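Local coordinates for DUF5624 domain-containing protein (Legionella pneumophila subsp. pneumophila, PDB 4JX2) that is of unknown function but is probably secreted, and joins a small mixed beta sheet to many helices in an apparently new way, at residues L81-T86 / A302-S307; L87-S92 / S244-L249; T114-I119 / N224-G229; T234-M239 / N404-P409; I251-A256 / P281-L286. All blocks are in the same frame, centred on the assembly; numbering follows the deposited sequence.

Contact 1 of 5, residues L81-T86 / A302-S307; sequences LFINST and AAVKPS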
# COMPACT_ATOMS: atom_id res chain seq x y z
N LEU A 81 -14.01 0.45 -11.04
CA LEU A 81 -13.26 1.41 -10.22
C LEU A 81 -13.84 1.66 -8.84
O LEU A 81 -14.88 2.33 -8.71
CB LEU A 81 -13.15 2.78 -10.94
CG LEU A 81 -12.75 2.83 -12.42
CD1 LEU A 81 -13.05 4.17 -12.99
CD2 LEU A 81 -11.29 2.53 -12.61
N PHE A 82 -13.13 1.18 -7.81
CA PHE A 82 -13.46 1.42 -6.41
C PHE A 82 -12.62 2.58 -5.98
O PHE A 82 -11.44 2.40 -5.66
CB PHE A 82 -13.20 0.17 -5.55
CG PHE A 82 -14.11 -1.01 -5.85
CD1 PHE A 82 -13.74 -1.96 -6.79
CD2 PHE A 82 -15.31 -1.19 -5.16
CE1 PHE A 82 -14.57 -3.07 -7.04
CE2 PHE A 82 -16.11 -2.30 -5.39
CZ PHE A 82 -15.74 -3.23 -6.34
N ILE A 83 -13.17 3.80 -6.11
CA ILE A 83 -12.43 5.02 -5.82
C ILE A 83 -13.11 5.75 -4.68
O ILE A 83 -14.26 6.17 -4.81
CB ILE A 83 -12.25 5.88 -7.11
CG1 ILE A 83 -11.39 5.09 -8.15
CG2 ILE A 83 -11.61 7.26 -6.76
CD1 ILE A 83 -11.23 5.69 -9.48
N ASN A 84 -12.35 5.91 -3.57
CA ASN A 84 -12.74 6.53 -2.31
C ASN A 84 -13.81 5.69 -1.63
O ASN A 84 -13.45 4.69 -1.02
CB ASN A 84 -13.17 7.99 -2.50
CG ASN A 84 -12.01 8.93 -2.71
OD1 ASN A 84 -10.97 8.82 -2.05
ND2 ASN A 84 -12.18 9.90 -3.60
N SER A 85 -15.12 6.02 -1.76
CA SER A 85 -16.20 5.22 -1.16
C SER A 85 -17.14 4.62 -2.23
O SER A 85 -17.97 3.76 -1.92
CB SER A 85 -17.01 6.05 -0.18
OG SER A 85 -16.20 6.58 0.86
N THR A 86 -17.00 5.07 -3.49
CA THR A 86 -17.90 4.69 -4.57
C THR A 86 -17.30 3.68 -5.54
O THR A 86 -16.10 3.71 -5.83
CB THR A 86 -18.29 5.97 -5.35
OG1 THR A 86 -18.77 6.94 -4.42
CG2 THR A 86 -19.35 5.73 -6.43
N ALA A 302 -3.32 6.34 -7.39
CA ALA A 302 -4.01 6.73 -8.60
C ALA A 302 -4.77 8.02 -8.34
O ALA A 302 -5.35 8.20 -7.25
CB ALA A 302 -4.97 5.64 -9.03
N ALA A 303 -4.75 8.94 -9.31
CA ALA A 303 -5.46 10.20 -9.23
C ALA A 303 -6.99 10.00 -9.31
O ALA A 303 -7.46 9.07 -9.96
CB ALA A 303 -5.02 11.11 -10.35
N VAL A 304 -7.74 10.90 -8.67
CA VAL A 304 -9.20 10.99 -8.75
C VAL A 304 -9.44 12.04 -9.87
O VAL A 304 -9.25 13.24 -9.66
CB VAL A 304 -9.82 11.34 -7.37
CG1 VAL A 304 -11.33 11.48 -7.47
CG2 VAL A 304 -9.44 10.29 -6.33
N LYS A 305 -9.72 11.57 -11.08
CA LYS A 305 -9.86 12.43 -12.26
C LYS A 305 -11.18 13.27 -12.27
O LYS A 305 -12.18 12.89 -11.65
CB LYS A 305 -9.74 11.57 -13.53
CG LYS A 305 -8.31 11.14 -13.81
CD LYS A 305 -7.47 12.32 -14.19
CE LYS A 305 -6.02 12.08 -13.97
NZ LYS A 305 -5.27 13.31 -14.27
N PRO A 306 -11.20 14.44 -12.96
CA PRO A 306 -12.38 15.33 -12.89
C PRO A 306 -13.68 14.75 -13.43
O PRO A 306 -14.71 14.97 -12.80
CB PRO A 306 -11.97 16.56 -13.70
CG PRO A 306 -10.48 16.54 -13.71
CD PRO A 306 -10.09 15.09 -13.70
N SER A 307 -13.65 14.01 -14.57
CA SER A 307 -14.88 13.44 -15.14
C SER A 307 -15.29 12.09 -14.49
O SER A 307 -16.19 11.42 -15.00
CB SER A 307 -14.76 13.30 -16.65
OG SER A 307 -13.90 12.24 -17.04

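Contact 2 of 5, residues L87-S92 / S244-L249; sequences LYIYNS and SKISQL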
# COMPACT_ATOMS: atom_id res chain seq x y z
N LEU A 87 -18.16 2.79 -6.05
CA LEU A 87 -17.86 1.88 -7.15
C LEU A 87 -18.37 2.51 -8.44
O LEU A 87 -19.56 2.85 -8.52
CB LEU A 87 -18.45 0.47 -6.98
CG LEU A 87 -18.30 -0.43 -8.24
CD1 LEU A 87 -16.83 -0.60 -8.65
CD2 LEU A 87 -18.91 -1.76 -8.04
N TYR A 88 -17.49 2.63 -9.45
CA TYR A 88 -17.86 3.10 -10.79
C TYR A 88 -17.54 2.02 -11.82
O TYR A 88 -16.43 1.47 -11.81
CB TYR A 88 -17.15 4.39 -11.20
CG TYR A 88 -17.14 5.48 -10.16
CD1 TYR A 88 -16.15 5.54 -9.18
CD2 TYR A 88 -18.05 6.53 -10.22
CE1 TYR A 88 -16.10 6.57 -8.25
CE2 TYR A 88 -18.02 7.58 -9.30
CZ TYR A 88 -17.04 7.59 -8.32
OH TYR A 88 -17.02 8.60 -7.38
N ILE A 89 -18.49 1.73 -12.71
CA ILE A 89 -18.27 0.82 -13.82
C ILE A 89 -18.49 1.63 -15.10
O ILE A 89 -19.54 2.26 -15.26
CB ILE A 89 -19.11 -0.50 -13.80
CG1 ILE A 89 -18.90 -1.28 -12.46
CG2 ILE A 89 -18.77 -1.39 -15.03
CD1 ILE A 89 -19.84 -2.48 -12.21
N TYR A 90 -17.47 1.61 -15.98
CA TYR A 90 -17.43 2.25 -17.29
C TYR A 90 -17.15 1.22 -18.38
O TYR A 90 -16.28 0.36 -18.21
CB TYR A 90 -16.38 3.38 -17.35
CG TYR A 90 -16.80 4.64 -16.63
CD1 TYR A 90 -17.58 5.60 -17.27
CD2 TYR A 90 -16.40 4.90 -15.32
CE1 TYR A 90 -17.97 6.78 -16.62
CE2 TYR A 90 -16.81 6.05 -14.65
CZ TYR A 90 -17.59 6.99 -15.31
OH TYR A 90 -17.99 8.14 -14.67
N ASN A 91 -17.86 1.32 -19.51
CA ASN A 91 -17.64 0.40 -20.62
C ASN A 91 -16.54 0.97 -21.55
O ASN A 91 -16.01 2.06 -21.27
CB ASN A 91 -18.97 0.10 -21.37
CG ASN A 91 -19.66 1.26 -22.10
OD1 ASN A 91 -19.10 2.34 -22.36
ND2 ASN A 91 -20.90 1.02 -22.51
N SER A 92 -16.20 0.24 -22.64
CA SER A 92 -15.19 0.61 -23.65
C SER A 92 -15.52 1.93 -24.31
O SER A 92 -14.61 2.65 -24.69
CB SER A 92 -15.10 -0.46 -24.74
OG SER A 92 -15.06 -1.76 -24.17
N SER A 244 -27.53 -6.48 -6.29
CA SER A 244 -28.79 -6.19 -6.96
C SER A 244 -28.57 -5.31 -8.22
O SER A 244 -29.15 -5.59 -9.28
CB SER A 244 -29.77 -5.51 -6.00
OG SER A 244 -30.15 -6.32 -4.90
N LYS A 245 -27.70 -4.28 -8.09
CA LYS A 245 -27.36 -3.34 -9.16
C LYS A 245 -26.49 -3.97 -10.25
O LYS A 245 -26.84 -3.86 -11.42
CB LYS A 245 -26.68 -2.09 -8.60
CG LYS A 245 -27.62 -0.94 -8.32
CD LYS A 245 -26.86 0.38 -8.49
CE LYS A 245 -27.68 1.63 -8.30
NZ LYS A 245 -26.90 2.85 -8.66
N ILE A 246 -25.36 -4.63 -9.88
CA ILE A 246 -24.39 -5.25 -10.80
C ILE A 246 -24.97 -6.47 -11.57
O ILE A 246 -24.55 -6.74 -12.69
CB ILE A 246 -23.10 -5.64 -10.05
CG1 ILE A 246 -21.87 -5.54 -10.97
CG2 ILE A 246 -23.21 -6.99 -9.33
CD1 ILE A 246 -20.59 -5.58 -10.28
N SER A 247 -25.92 -7.19 -10.95
CA SER A 247 -26.58 -8.34 -11.54
C SER A 247 -27.32 -7.96 -12.81
O SER A 247 -27.34 -8.75 -13.76
CB SER A 247 -27.57 -8.93 -10.55
OG SER A 247 -26.84 -9.73 -9.64
N GLN A 248 -27.90 -6.75 -12.86
CA GLN A 248 -28.64 -6.24 -14.01
C GLN A 248 -27.71 -5.84 -15.20
O GLN A 248 -28.22 -5.52 -16.28
CB GLN A 248 -29.51 -5.05 -13.57
CG GLN A 248 -30.76 -5.48 -12.80
CD GLN A 248 -31.42 -4.34 -12.07
OE1 GLN A 248 -30.79 -3.63 -11.27
NE2 GLN A 248 -32.71 -4.17 -12.27
N LEU A 249 -26.38 -5.87 -15.01
CA LEU A 249 -25.39 -5.51 -16.02
C LEU A 249 -24.80 -6.71 -16.72
O LEU A 249 -24.64 -7.76 -16.10
CB LEU A 249 -24.22 -4.72 -15.40
CG LEU A 249 -24.52 -3.41 -14.70
CD1 LEU A 249 -23.30 -2.89 -14.04
CD2 LEU A 249 -25.02 -2.38 -15.66

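Contact 3 of 5, residues T114-I119 / N224-G229; sequences TAISHI and NNVMIG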
# COMPACT_ATOMS: atom_id res chain seq x y z
N THR A 114 -23.86 1.79 11.83
CA THR A 114 -22.49 2.18 12.20
C THR A 114 -22.49 2.94 13.53
O THR A 114 -21.61 2.70 14.35
CB THR A 114 -21.82 2.98 11.06
OG1 THR A 114 -21.78 2.13 9.91
CG2 THR A 114 -20.42 3.44 11.38
N ALA A 115 -23.50 3.82 13.75
CA ALA A 115 -23.68 4.60 14.97
C ALA A 115 -23.74 3.69 16.20
O ALA A 115 -23.12 3.99 17.22
CB ALA A 115 -24.95 5.46 14.88
N ILE A 116 -24.46 2.56 16.09
CA ILE A 116 -24.59 1.58 17.18
C ILE A 116 -23.24 0.81 17.37
O ILE A 116 -22.81 0.65 18.52
CB ILE A 116 -25.82 0.62 16.97
CG1 ILE A 116 -27.15 1.41 16.93
CG2 ILE A 116 -25.86 -0.54 18.01
CD1 ILE A 116 -27.54 2.24 18.23
N SER A 117 -22.57 0.39 16.27
CA SER A 117 -21.28 -0.36 16.26
C SER A 117 -20.18 0.38 16.96
O SER A 117 -19.36 -0.24 17.64
CB SER A 117 -20.80 -0.62 14.82
OG SER A 117 -21.65 -1.43 14.03
N HIS A 118 -20.17 1.72 16.76
CA HIS A 118 -19.19 2.67 17.22
C HIS A 118 -19.29 3.06 18.71
O HIS A 118 -18.36 3.72 19.22
CB HIS A 118 -19.25 3.91 16.34
CG HIS A 118 -18.49 3.75 15.06
ND1 HIS A 118 -18.51 4.72 14.08
CD2 HIS A 118 -17.68 2.74 14.66
CE1 HIS A 118 -17.71 4.28 13.13
NE2 HIS A 118 -17.19 3.09 13.43
N ILE A 119 -20.33 2.58 19.42
CA ILE A 119 -20.51 2.84 20.85
C ILE A 119 -19.34 2.21 21.64
O ILE A 119 -18.78 2.88 22.52
CB ILE A 119 -21.92 2.38 21.32
CG1 ILE A 119 -22.98 3.38 20.80
CG2 ILE A 119 -22.00 2.20 22.85
CD1 ILE A 119 -24.45 2.93 20.93
N ASN A 224 -19.85 -6.94 22.79
CA ASN A 224 -18.99 -7.54 21.77
C ASN A 224 -19.85 -8.20 20.68
O ASN A 224 -19.56 -8.02 19.50
CB ASN A 224 -18.08 -8.58 22.42
CG ASN A 224 -16.90 -8.10 23.24
OD1 ASN A 224 -16.29 -7.07 23.02
ND2 ASN A 224 -16.46 -8.94 24.15
N ASN A 225 -20.95 -8.92 21.07
CA ASN A 225 -21.88 -9.56 20.13
C ASN A 225 -22.68 -8.52 19.32
O ASN A 225 -22.91 -8.73 18.12
CB ASN A 225 -22.83 -10.48 20.87
CG ASN A 225 -22.22 -11.74 21.44
OD1 ASN A 225 -21.12 -11.76 22.03
ND2 ASN A 225 -22.97 -12.83 21.34
N VAL A 226 -23.05 -7.39 19.95
CA VAL A 226 -23.76 -6.31 19.28
C VAL A 226 -22.82 -5.73 18.21
O VAL A 226 -23.27 -5.46 17.09
CB VAL A 226 -24.30 -5.23 20.27
CG1 VAL A 226 -24.76 -3.97 19.56
CG2 VAL A 226 -25.43 -5.80 21.10
N MSE A 227 -21.53 -5.56 18.53
CA MSE A 227 -20.55 -5.04 17.58
C MSE A 227 -20.42 -5.93 16.37
O MSE A 227 -20.43 -5.40 15.27
CB MSE A 227 -19.20 -4.81 18.24
CG MSE A 227 -19.21 -3.54 19.06
SE MSE A 227 -17.49 -3.04 19.66
CE MSE A 227 -17.22 -4.38 21.15
N ILE A 228 -20.37 -7.27 16.55
CA ILE A 228 -20.26 -8.20 15.43
C ILE A 228 -21.58 -8.19 14.61
O ILE A 228 -21.52 -8.04 13.38
CB ILE A 228 -19.86 -9.64 15.88
CG1 ILE A 228 -18.53 -9.65 16.72
CG2 ILE A 228 -19.78 -10.61 14.69
CD1 ILE A 228 -17.27 -8.79 16.16
N GLY A 229 -22.72 -8.29 15.29
CA GLY A 229 -24.04 -8.30 14.65
C GLY A 229 -24.28 -7.10 13.75
O GLY A 229 -24.66 -7.25 12.59

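Contact 4 of 5, residues T234-M239 / N404-P409; sequences TALQSM and NKISIP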
# COMPACT_ATOMS: atom_id res chain seq x y z
N THR A 234 -24.23 -4.38 8.24
CA THR A 234 -23.66 -3.31 7.43
C THR A 234 -23.01 -3.94 6.19
O THR A 234 -23.30 -3.47 5.09
CB THR A 234 -22.68 -2.48 8.28
OG1 THR A 234 -23.38 -1.87 9.38
CG2 THR A 234 -22.03 -1.39 7.50
N ALA A 235 -22.18 -5.01 6.36
CA ALA A 235 -21.54 -5.74 5.26
C ALA A 235 -22.60 -6.33 4.31
O ALA A 235 -22.52 -6.13 3.10
CB ALA A 235 -20.67 -6.87 5.81
N LEU A 236 -23.60 -7.01 4.90
CA LEU A 236 -24.70 -7.64 4.19
C LEU A 236 -25.47 -6.61 3.36
O LEU A 236 -25.73 -6.88 2.19
CB LEU A 236 -25.64 -8.35 5.19
CG LEU A 236 -26.94 -8.98 4.66
CD1 LEU A 236 -26.67 -10.03 3.56
CD2 LEU A 236 -27.77 -9.58 5.82
N GLN A 237 -25.79 -5.43 3.92
CA GLN A 237 -26.56 -4.41 3.23
C GLN A 237 -25.80 -3.85 2.04
O GLN A 237 -26.34 -3.79 0.92
CB GLN A 237 -27.01 -3.28 4.19
CG GLN A 237 -27.71 -2.07 3.54
CD GLN A 237 -29.03 -2.30 2.83
OE1 GLN A 237 -29.38 -3.40 2.43
NE2 GLN A 237 -29.80 -1.23 2.64
N SER A 238 -24.55 -3.47 2.27
CA SER A 238 -23.64 -2.88 1.30
C SER A 238 -23.40 -3.84 0.12
O SER A 238 -23.52 -3.43 -1.05
CB SER A 238 -22.34 -2.51 2.02
OG SER A 238 -21.29 -2.15 1.13
N MSE A 239 -23.13 -5.12 0.42
CA MSE A 239 -22.88 -6.13 -0.60
C MSE A 239 -24.17 -6.53 -1.35
O MSE A 239 -24.11 -6.72 -2.57
CB MSE A 239 -22.22 -7.37 0.01
CG MSE A 239 -20.80 -7.11 0.49
SE MSE A 239 -20.01 -8.71 1.26
CE MSE A 239 -18.77 -7.93 2.54
N ASN A 404 -31.74 -15.33 2.36
CA ASN A 404 -32.74 -16.10 3.10
C ASN A 404 -32.11 -17.40 3.58
O ASN A 404 -32.65 -18.04 4.50
CB ASN A 404 -33.97 -16.36 2.24
CG ASN A 404 -34.68 -15.10 1.76
OD1 ASN A 404 -35.46 -14.44 2.49
ND2 ASN A 404 -34.45 -14.76 0.50
N LYS A 405 -30.95 -17.78 3.01
CA LYS A 405 -30.25 -19.02 3.36
C LYS A 405 -29.06 -18.80 4.33
O LYS A 405 -28.59 -19.75 4.96
CB LYS A 405 -29.74 -19.72 2.07
CG LYS A 405 -30.80 -20.15 1.06
CD LYS A 405 -30.10 -20.88 -0.09
CE LYS A 405 -30.75 -20.78 -1.45
NZ LYS A 405 -29.82 -21.19 -2.55
N ILE A 406 -28.55 -17.58 4.42
CA ILE A 406 -27.36 -17.24 5.21
C ILE A 406 -27.62 -17.18 6.72
O ILE A 406 -28.74 -16.92 7.17
CB ILE A 406 -26.75 -15.89 4.72
CG1 ILE A 406 -27.62 -14.67 5.08
CG2 ILE A 406 -26.39 -15.94 3.23
CD1 ILE A 406 -26.87 -13.36 5.22
N SER A 407 -26.55 -17.41 7.50
CA SER A 407 -26.59 -17.24 8.96
C SER A 407 -25.82 -15.98 9.28
O SER A 407 -24.93 -15.60 8.51
CB SER A 407 -26.02 -18.44 9.70
OG SER A 407 -24.72 -18.76 9.24
N ILE A 408 -26.23 -15.25 10.34
CA ILE A 408 -25.57 -13.98 10.65
C ILE A 408 -25.04 -13.98 12.10
O ILE A 408 -25.81 -13.71 13.03
CB ILE A 408 -26.50 -12.75 10.36
CG1 ILE A 408 -27.19 -12.85 8.98
CG2 ILE A 408 -25.73 -11.43 10.51
CD1 ILE A 408 -28.27 -12.00 8.81
N PRO A 409 -23.71 -14.23 12.30
CA PRO A 409 -23.13 -14.16 13.65
C PRO A 409 -23.40 -12.82 14.33
O PRO A 409 -23.26 -11.76 13.71
CB PRO A 409 -21.64 -14.37 13.38
CG PRO A 409 -21.61 -15.23 12.13
CD PRO A 409 -22.67 -14.56 11.30

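Contact 5 of 5, residues I251-A256 / P281-L286; sequences IDWPHA and PFVQAL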
# COMPACT_ATOMS: atom_id res chain seq x y z
N ILE A 251 -21.58 -8.02 -17.58
CA ILE A 251 -20.14 -7.86 -17.40
C ILE A 251 -19.39 -9.09 -17.91
O ILE A 251 -19.71 -10.23 -17.54
CB ILE A 251 -19.73 -7.51 -15.93
CG1 ILE A 251 -20.32 -6.13 -15.55
CG2 ILE A 251 -18.17 -7.54 -15.75
CD1 ILE A 251 -20.32 -5.81 -14.17
N ASP A 252 -18.39 -8.85 -18.77
CA ASP A 252 -17.51 -9.89 -19.30
C ASP A 252 -16.34 -9.99 -18.35
O ASP A 252 -15.28 -9.38 -18.57
CB ASP A 252 -17.08 -9.56 -20.75
CG ASP A 252 -16.27 -10.64 -21.44
OD1 ASP A 252 -16.44 -11.84 -21.09
OD2 ASP A 252 -15.51 -10.30 -22.37
N TRP A 253 -16.55 -10.72 -17.23
CA TRP A 253 -15.62 -10.87 -16.12
C TRP A 253 -14.20 -11.31 -16.52
O TRP A 253 -13.27 -10.68 -16.02
CB TRP A 253 -16.17 -11.79 -15.03
CG TRP A 253 -17.31 -11.16 -14.28
CD1 TRP A 253 -18.63 -11.45 -14.40
CD2 TRP A 253 -17.23 -10.07 -13.35
NE1 TRP A 253 -19.38 -10.65 -13.57
CE2 TRP A 253 -18.54 -9.81 -12.89
CE3 TRP A 253 -16.16 -9.32 -12.80
CZ2 TRP A 253 -18.82 -8.82 -11.94
CZ3 TRP A 253 -16.44 -8.37 -11.83
CH2 TRP A 253 -17.75 -8.10 -11.43
N PRO A 254 -13.95 -12.29 -17.43
CA PRO A 254 -12.54 -12.63 -17.74
C PRO A 254 -11.71 -11.47 -18.30
O PRO A 254 -10.48 -11.51 -18.20
CB PRO A 254 -12.67 -13.74 -18.78
CG PRO A 254 -14.01 -14.30 -18.57
CD PRO A 254 -14.88 -13.18 -18.16
N HIS A 255 -12.38 -10.42 -18.85
CA HIS A 255 -11.72 -9.26 -19.45
C HIS A 255 -11.90 -7.97 -18.67
O HIS A 255 -11.42 -6.92 -19.12
CB HIS A 255 -12.21 -9.06 -20.89
CG HIS A 255 -11.75 -10.15 -21.78
ND1 HIS A 255 -12.65 -11.02 -22.36
CD2 HIS A 255 -10.49 -10.53 -22.10
CE1 HIS A 255 -11.92 -11.87 -23.06
NE2 HIS A 255 -10.61 -11.62 -22.93
N ALA A 256 -12.53 -8.04 -17.48
CA ALA A 256 -12.73 -6.90 -16.59
C ALA A 256 -11.37 -6.36 -16.09
O ALA A 256 -10.39 -7.09 -16.02
CB ALA A 256 -13.61 -7.29 -15.41
N PRO A 281 -11.83 -10.42 -2.32
CA PRO A 281 -12.66 -11.64 -2.42
C PRO A 281 -14.11 -11.34 -2.84
O PRO A 281 -14.70 -12.14 -3.56
CB PRO A 281 -12.61 -12.22 -1.00
CG PRO A 281 -12.28 -11.06 -0.11
CD PRO A 281 -11.34 -10.22 -0.94
N PHE A 282 -14.68 -10.18 -2.43
CA PHE A 282 -16.04 -9.76 -2.80
C PHE A 282 -16.19 -9.68 -4.34
O PHE A 282 -17.14 -10.26 -4.91
CB PHE A 282 -16.42 -8.43 -2.11
CG PHE A 282 -17.73 -7.84 -2.56
CD1 PHE A 282 -18.91 -8.57 -2.48
CD2 PHE A 282 -17.78 -6.55 -3.08
CE1 PHE A 282 -20.12 -8.03 -2.93
CE2 PHE A 282 -19.00 -6.00 -3.50
CZ PHE A 282 -20.15 -6.75 -3.43
N VAL A 283 -15.24 -9.01 -5.02
CA VAL A 283 -15.25 -8.90 -6.48
C VAL A 283 -15.12 -10.32 -7.12
O VAL A 283 -15.82 -10.61 -8.10
CB VAL A 283 -14.18 -7.91 -6.99
CG1 VAL A 283 -13.94 -8.03 -8.48
CG2 VAL A 283 -14.62 -6.51 -6.68
N GLN A 284 -14.26 -11.19 -6.55
CA GLN A 284 -14.08 -12.57 -7.03
C GLN A 284 -15.40 -13.32 -6.95
O GLN A 284 -15.73 -14.05 -7.88
CB GLN A 284 -13.01 -13.31 -6.24
CG GLN A 284 -11.57 -12.92 -6.54
CD GLN A 284 -10.66 -13.73 -5.63
OE1 GLN A 284 -10.10 -13.22 -4.65
NE2 GLN A 284 -10.55 -15.03 -5.91
N ALA A 285 -16.16 -13.12 -5.85
CA ALA A 285 -17.47 -13.73 -5.62
C ALA A 285 -18.47 -13.25 -6.70
O ALA A 285 -19.14 -14.09 -7.31
CB ALA A 285 -17.97 -13.38 -4.22
N LEU A 286 -18.52 -11.93 -6.97
CA LEU A 286 -19.37 -11.33 -7.99
C LEU A 286 -19.10 -11.94 -9.37
O LEU A 286 -20.04 -12.24 -10.11
CB LEU A 286 -19.16 -9.81 -8.06
CG LEU A 286 -19.64 -8.98 -6.87
CD1 LEU A 286 -19.15 -7.53 -6.99
CD2 LEU A 286 -21.15 -9.02 -6.72

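Contact 1 of 5, residues L81-T86 / A302-S307
Ile83 and Asn84, at the turn of a two-residue beta hairpin joining strands 79-84 and 86-90, rest against Val304 in the long loop that follows strand 296-298. The hairpin closes through a type II' turn from Ile83 to Thr86, with Asn84 and Ser85 at its corners. Ile83 N bonds to Thr86 O at 2.9 Å, and Thr86 N returns the bond to Ile83 O at 3.2 Å. The backbones stay apart, 7.4 Å between Ile83 CA and Val304 CA, and side chains alone bridge the interval. Ile83 and Val304 lie alongside each other, running opposite ways, and touch through their methyl branches: Ile83 CG2 lies 3.8 Å from Val304 CG2. In Ile83 that branch stands opposite the backbone N, while CG1 lies beside the N (chi1 -63°). Tyr321 of helix 315-339 and Leu308 also touch Ile83, so the isoleucine is buried although Val304 itself is exposed. Arg261 of the neighbouring strand 257-262 makes backbone bonds to Asn84, a weak bond to its OD1, and also touches Val304. Between the two segments there is only packing; the loop is held to strand 257-262 by the bond of Ala302 O to Arg261 NE. Of the Asn84 amide, the nitrogen is what approaches the loop: ND2 comes to 3.9 Å from the same Val304 CG2 that meets Ile83.

Contact 2 of 5, residues L87-S92 / S244-L249
Ile246, in the last part of helix 223-247, is the first residue of segment 244-249 to touch strand 86-90. Its CD1 lies 3.7 Å from Ile89 CD1, and its CG1 is 3.9 Å from the same methyl, the two side chains crossing at about a right angle. Three residues on, the chain has left the helix, yet Leu249 N still bonds to Ile246 O at 3.1 Å, which keeps the leucine on the same side as Ile246. Leu249 CD1 then reaches Ile89 CD1 at 3.9 Å. One methyl of the strand is therefore met by one residue of the helix and one of the loop that follows it. Ile89 delivers it on an extended arm: CG1 sits beside the backbone N, and chi2 of 170° carries CD1 outward from the sheet. Ile251 packs on both isoleucines and widens the patch. With hydrocarbon alone meeting across the contact and no hydrogen bond between the segments, helix and sheet are held here by burial of apolar surface, which imposes little directional constraint.

Contact 3 of 5, residues T114-I119 / N224-G229
Met227, present as selenomethionine, lies against the backbone carbonyl of Ser117, its CG 3.6 Å and its SE 3.9 Å from Ser117 O. These are packing contacts between two helices, 110-117 and 223-247, that come close here: Ser117 CA and Met227 CA are 4.9 Å apart. Beside this pair, Ile116 and Val226 meet at a slant through their branches, Ile116 CG2 at 3.9 Å from Val226 CG1. In both residues the touching methyl stands opposite the backbone N; for Val226 chi1 is 167°. The small serine side chain turns its polar end to the partner helix just beyond the segment, where Ser117 OG hydrogen-bonds to Thr230 OG1. It also bonds to Met113 O one turn back in its own helix, while Thr230 OG1 further meets the carbonyl oxygens of Val226 and Met227. The buried Ser117 hydroxyl and that of Thr230 thus link the two helices next to the apolar pair. A second tie comes from Tyr223, whose OH bonds to Ile116 O. Helix 175-197 covers Ile116 and Val226 through Ala185, helix 366-378 lies against Ile228, and Leu37 of the second subunit packs on Ile116, placing this helix pair next to the dimer contact.

Contact 4 of 5, residues T234-M239 / N404-P409
Leu236 and Ile408 have their CA atoms 9.1 Å apart, the nearest CA pair between one turn of helix 223-247 and an extended but irregular strip of the loop after helix 386-398. Here an extended loop packs on one side of a helix: from Ile406 to Ile408 the chain runs nearly as extended as a strand, so that both isoleucines lean toward the helix while Ser407 between them does not. Leu236 receives both. With CG opposite the backbone N (chi1 175°), it spreads its two methyls toward the loop and meets Ile406 tip to tip, CD1 to CD1 at 3.7 Å. Leu236 CD2 also lies 3.9 Å from Ile406 CD1, and the isoleucine end therefore sits by both prongs of the fork. All three residues are buried, and no hydrogen bond passes between the segments. The loop is held from elsewhere: Ser407 N bonds to Glu395 OE2 of helix 386-398, and Ile408 N to Thr412 OG1. Ala170 and His174, from another loop, pack on Leu236 and Ile408 respectively. Ile408 comes in crosswise to the leucine, its CD1 3.9 Å from Leu236 CD2.

Contact 5 of 5, residues I251-A256 / P281-L286
Trp253 meets the end of helix 279-286 as much through backbone as through side chain: the carbonyl carbon of Leu286 lies 4.0 Å above one face of the indole, offset toward the rim. The opposite face is covered over its centre by Ile251 CG2, from the tryptophan's own segment, so the ring is held between Ile251 and the helix end. Helix 279-286 belongs to a beta-alpha-beta crossover linking the parallel strands 257-262 and 296-298, and Trp253 opens a short 3-10 turn, residues 253-255, just before the first of these strands. Chi1 of -70° sets CG beside the backbone N, and chi2 of 105° turns the indole so that its six-membered ring meets the helix. There Leu286 CB lies 4.0 Å from CZ2 and from CH2 of Trp253, and Val283, one turn earlier, brings CG1 at a slant to 4.2 Å from CZ3. Trp253 NE1 is 3.9 Å from Leu286 O and makes no hydrogen bond to it. Ile80 of strand 79-84 also touches the indole, which therefore fills the junction between helix end and sheet. Within the loop, the turn is braced by a histidine-carboxylate bond: His255 ND1 donates to Asp252 OD2 at 2.9 Å and 158°, with the oxygen close to the imidazole plane but the nitrogen well out of the carboxylate plane.

In the fold
Contacts 1 and 2 use neighbouring strands of the mixed sheet and contact 5 packs against it, while contacts 3 and 4 lie in the helical part. Helix 223-247 joins the two regions, giving residues to contacts 3, 4 and 2 in that order. Contacts 2 and 5 have centres 11 Å apart and share one apolar layer through Ile246, Ile251 and Trp253. Contact 1 meets contact 5 through Phe82 and Val283. Contacts 3 and 4, 15 Å apart between centres, touch through Ile228 and Pro409; contacts 1 and 3 lie on opposite sides of the chain's centre. Along the chain contact 4 interleaves with both 1 and 2, so sheet and helical regions are not separate consecutive pieces.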